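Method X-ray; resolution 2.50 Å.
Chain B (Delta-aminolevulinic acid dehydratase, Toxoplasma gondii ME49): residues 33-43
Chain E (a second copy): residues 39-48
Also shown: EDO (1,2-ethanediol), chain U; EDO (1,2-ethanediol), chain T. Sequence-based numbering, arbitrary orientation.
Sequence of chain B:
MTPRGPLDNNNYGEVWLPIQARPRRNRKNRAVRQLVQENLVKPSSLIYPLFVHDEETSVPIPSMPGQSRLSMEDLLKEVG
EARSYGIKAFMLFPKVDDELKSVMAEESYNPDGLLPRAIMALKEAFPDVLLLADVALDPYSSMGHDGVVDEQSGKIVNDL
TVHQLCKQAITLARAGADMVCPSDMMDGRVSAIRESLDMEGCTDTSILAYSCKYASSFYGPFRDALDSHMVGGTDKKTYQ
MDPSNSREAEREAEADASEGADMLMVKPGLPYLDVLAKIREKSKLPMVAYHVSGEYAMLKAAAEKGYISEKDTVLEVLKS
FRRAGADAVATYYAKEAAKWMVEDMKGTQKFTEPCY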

# COMPACT_ATOMS: atom_id res chain seq x y z
N ARG B 33 -2.71 -31.63 -2.33
CA ARG B 33 -2.87 -30.79 -1.12
C ARG B 33 -1.50 -30.53 -0.45
O ARG B 33 -1.16 -29.41 -0.10
CB ARG B 33 -3.93 -31.37 -0.20
CG ARG B 33 -5.36 -31.30 -0.83
CD ARG B 33 -6.50 -31.60 0.16
NE ARG B 33 -6.38 -32.94 0.74
CZ ARG B 33 -6.93 -34.06 0.27
NH1 ARG B 33 -6.72 -35.20 0.90
NH2 ARG B 33 -7.68 -34.07 -0.83
N GLN B 34 -0.67 -31.56 -0.38
CA GLN B 34 0.62 -31.41 0.26
C GLN B 34 1.53 -30.54 -0.58
O GLN B 34 2.33 -29.77 -0.02
CB GLN B 34 1.24 -32.77 0.46
CG GLN B 34 0.68 -33.58 1.61
CD GLN B 34 1.33 -34.96 1.65
OE1 GLN B 34 1.25 -35.70 0.69
NE2 GLN B 34 2.00 -35.29 2.76
N LEU B 35 1.43 -30.64 -1.90
CA LEU B 35 2.29 -29.82 -2.76
C LEU B 35 2.03 -28.34 -2.48
O LEU B 35 2.98 -27.52 -2.51
CB LEU B 35 2.01 -30.06 -4.24
CG LEU B 35 2.94 -30.89 -5.12
CD1 LEU B 35 2.57 -30.53 -6.58
CD2 LEU B 35 4.45 -30.67 -4.82
N VAL B 36 0.76 -28.01 -2.25
CA VAL B 36 0.35 -26.62 -2.11
C VAL B 36 0.04 -26.18 -0.67
O VAL B 36 -0.38 -25.07 -0.45
CB VAL B 36 -0.86 -26.31 -3.02
CG1 VAL B 36 -0.60 -26.88 -4.42
CG2 VAL B 36 -2.19 -26.83 -2.40
N GLN B 37 0.30 -27.04 0.30
CA GLN B 37 0.05 -26.72 1.72
C GLN B 37 0.92 -25.54 2.14
O GLN B 37 2.13 -25.63 2.06
CB GLN B 37 0.39 -27.94 2.58
CG GLN B 37 0.02 -27.87 4.03
CD GLN B 37 0.29 -29.20 4.75
OE1 GLN B 37 0.59 -30.20 4.12
NE2 GLN B 37 0.14 -29.21 6.07
N GLU B 38 0.29 -24.48 2.63
CA GLU B 38 0.98 -23.27 2.99
C GLU B 38 1.54 -23.26 4.42
O GLU B 38 2.48 -22.50 4.69
CB GLU B 38 0.05 -22.05 2.87
CG GLU B 38 -0.59 -21.74 1.51
CD GLU B 38 -1.77 -20.76 1.65
OE1 GLU B 38 -1.69 -19.79 2.47
OE2 GLU B 38 -2.81 -20.99 0.97
N ASN B 39 0.97 -24.02 5.36
CA ASN B 39 1.45 -23.95 6.74
C ASN B 39 1.64 -25.33 7.34
O ASN B 39 0.85 -26.26 7.03
CB ASN B 39 0.52 -23.14 7.62
CG ASN B 39 0.60 -21.65 7.33
OD1 ASN B 39 1.43 -20.96 7.89
ND2 ASN B 39 -0.26 -21.16 6.46
N LEU B 40 2.67 -25.45 8.19
CA LEU B 40 3.02 -26.69 8.84
C LEU B 40 3.19 -26.50 10.35
O LEU B 40 3.59 -25.43 10.81
CB LEU B 40 4.35 -27.22 8.28
CG LEU B 40 4.43 -27.53 6.78
CD1 LEU B 40 5.88 -27.82 6.46
CD2 LEU B 40 3.53 -28.69 6.43
N VAL B 41 2.85 -27.55 11.11
CA VAL B 41 3.01 -27.57 12.54
C VAL B 41 4.13 -28.54 12.88
O VAL B 41 4.18 -29.63 12.32
CB VAL B 41 1.77 -28.05 13.24
CG1 VAL B 41 2.03 -28.21 14.73
CG2 VAL B 41 0.65 -27.08 13.02
N LYS B 42 5.01 -28.13 13.80
CA LYS B 42 6.03 -28.99 14.29
C LYS B 42 6.10 -28.90 15.81
O LYS B 42 5.70 -27.89 16.39
CB LYS B 42 7.38 -28.63 13.66
CG LYS B 42 7.83 -27.20 13.95
CD LYS B 42 9.24 -26.96 13.43
CE LYS B 42 9.69 -25.52 13.65
NZ LYS B 42 9.67 -24.98 15.06
N PRO B 43 6.58 -29.96 16.48
CA PRO B 43 6.64 -29.91 17.94
C PRO B 43 7.49 -28.79 18.50
O PRO B 43 7.16 -28.22 19.51
CB PRO B 43 7.26 -31.27 18.29
CG PRO B 43 6.79 -32.14 17.18
CD PRO B 43 6.86 -31.31 15.97
C1 EDO U . 5.97 -22.78 7.50
O1 EDO U . 4.97 -23.41 8.30
C2 EDO U . 6.08 -23.49 6.17
O2 EDO U . 7.34 -23.16 5.59
C1 EDO T . 1.52 -33.00 5.97
O1 EDO T . 1.78 -32.33 4.76
C2 EDO T . 2.67 -33.87 6.35
O2 EDO T . 2.44 -35.21 5.93
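Chain E 39-48: NLVKPSSLIY

A single lysine does most of the polar work here: E:Lys42 sends its ammonium to a backbone carbonyl of a helix in the other copy, where E:Lys42 NZ donates to B:Gln34 O at 2.7 Å, the one direct hydrogen bond between the stretches. Within chain E, E:Lys42 NZ also donates to E:Ser45 OG (2.5 Å) and E:Ser44 OG (3.1 Å). B:Gln34 O also receives B:Gln37 N, in a weak bond of 3.4 Å. A water also donates to B:Gln34 O at 2.8 Å and is hydrogen-bonded to E:Ser45 OG at 2.8 Å.

The backbone of chain E runs extended from E:Asn39 to E:Lys42, turns through a 3-10 segment at residues 43-45, and enters a strand at E:Leu46. Its turn lies beside the chain B helix, with CA of E:Ser45 5.0 Å from CA of B:Leu35 and CA of E:Ser44 6.0 Å from CA of B:Gln34. Overall the register runs in opposite order, since the later B:Leu40 faces the earlier E:Leu40, CA to CA 7.7 Å.

From B:Asn39 to B:Lys42 chain B is extended too, and the copies meet leucine to leucine. CD1 of B:Leu40 packs on CB of E:Leu40 at 3.9 Å, both side chains in the mt rotamer. Each leucine also meets the other copy's lysine: B:Leu40 CD2 lies 3.8 Å from E:Lys42 CE, and E:Leu40 CD1 lies 3.9 Å from B:Lys42 CD. The ethanediol of chain U, probably from the crystallisation liquor, spans the leucine backbones, accepting from B:Leu40 N at O1 (3.1 Å) and E:Leu40 N at O2 (3.0 Å).

B:Leu35 points its CA-to-CB bond away, yet its end returns: B:Leu35 CD2 reaches E:Ser44 O at 3.7 Å and E:Ile47 CG1 at 4.0 Å. The rule is economical: the aliphatic carbons of E:Lys42 pack against B:Leu40, while its charged tip bonds a helix carbonyl and two serine hydroxyls.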

# COMPACT_ATOMS: atom_id res chain seq x y z
N ASN E 39 10.43 -20.88 7.97
CA ASN E 39 10.15 -21.74 6.82
C ASN E 39 10.70 -23.15 7.05
O ASN E 39 11.73 -23.32 7.70
CB ASN E 39 10.71 -21.12 5.53
CG ASN E 39 9.95 -19.87 5.09
OD1 ASN E 39 8.88 -19.97 4.50
ND2 ASN E 39 10.51 -18.70 5.35
N LEU E 40 9.98 -24.13 6.53
CA LEU E 40 10.27 -25.53 6.67
C LEU E 40 10.21 -26.22 5.32
O LEU E 40 9.39 -25.84 4.49
CB LEU E 40 9.25 -26.18 7.59
CG LEU E 40 9.28 -25.75 9.06
CD1 LEU E 40 8.07 -26.30 9.81
CD2 LEU E 40 10.59 -26.15 9.71
N VAL E 41 11.08 -27.23 5.12
CA VAL E 41 11.11 -28.05 3.90
C VAL E 41 10.62 -29.42 4.28
O VAL E 41 10.95 -29.91 5.36
CB VAL E 41 12.52 -28.18 3.35
CG1 VAL E 41 12.59 -29.20 2.19
CG2 VAL E 41 13.04 -26.84 2.87
N LYS E 42 9.80 -30.03 3.41
CA LYS E 42 9.32 -31.40 3.62
C LYS E 42 9.39 -32.16 2.31
O LYS E 42 9.38 -31.57 1.24
CB LYS E 42 7.90 -31.41 4.17
CG LYS E 42 6.83 -30.84 3.20
CD LYS E 42 5.44 -30.91 3.85
CE LYS E 42 4.35 -30.18 3.06
NZ LYS E 42 4.51 -30.27 1.56
N PRO E 43 9.44 -33.49 2.37
CA PRO E 43 9.59 -34.24 1.13
C PRO E 43 8.46 -34.09 0.17
O PRO E 43 8.66 -34.12 -1.02
CB PRO E 43 9.64 -35.67 1.62
CG PRO E 43 10.36 -35.54 2.90
CD PRO E 43 9.81 -34.30 3.53
N SER E 44 7.25 -33.93 0.67
CA SER E 44 6.10 -33.91 -0.20
C SER E 44 5.95 -32.51 -0.83
O SER E 44 4.95 -32.24 -1.51
CB SER E 44 4.87 -34.35 0.59
OG SER E 44 4.48 -33.40 1.56
N SER E 45 6.94 -31.63 -0.62
CA SER E 45 7.02 -30.33 -1.28
C SER E 45 8.01 -30.34 -2.46
O SER E 45 8.23 -29.31 -3.10
CB SER E 45 7.46 -29.26 -0.28
OG SER E 45 6.40 -28.90 0.60
N LEU E 46 8.58 -31.51 -2.76
CA LEU E 46 9.62 -31.63 -3.75
C LEU E 46 9.07 -32.36 -4.94
O LEU E 46 8.34 -33.33 -4.77
CB LEU E 46 10.76 -32.41 -3.14
CG LEU E 46 11.30 -31.85 -1.83
CD1 LEU E 46 12.48 -32.70 -1.32
CD2 LEU E 46 11.77 -30.41 -2.05
N ILE E 47 9.38 -31.89 -6.14
CA ILE E 47 9.02 -32.59 -7.37
C ILE E 47 10.28 -33.22 -7.99
O ILE E 47 11.31 -32.54 -8.10
CB ILE E 47 8.35 -31.66 -8.39
CG1 ILE E 47 7.16 -30.94 -7.76
CG2 ILE E 47 7.88 -32.45 -9.61
CD1 ILE E 47 6.51 -29.92 -8.66
N TYR E 48 10.22 -34.51 -8.35
CA TYR E 48 11.39 -35.25 -8.87
C TYR E 48 11.24 -35.48 -10.38
O TYR E 48 10.39 -36.24 -10.81
CB TYR E 48 11.51 -36.60 -8.13
CG TYR E 48 12.79 -37.45 -8.41
CD1 TYR E 48 13.98 -36.86 -8.81
CD2 TYR E 48 12.79 -38.84 -8.25
CE1 TYR E 48 15.13 -37.62 -9.06
CE2 TYR E 48 13.94 -39.61 -8.50
CZ TYR E 48 15.11 -38.98 -8.90
OH TYR E 48 16.26 -39.69 -9.14
O HOH W 1 4.05 -27.59 0.03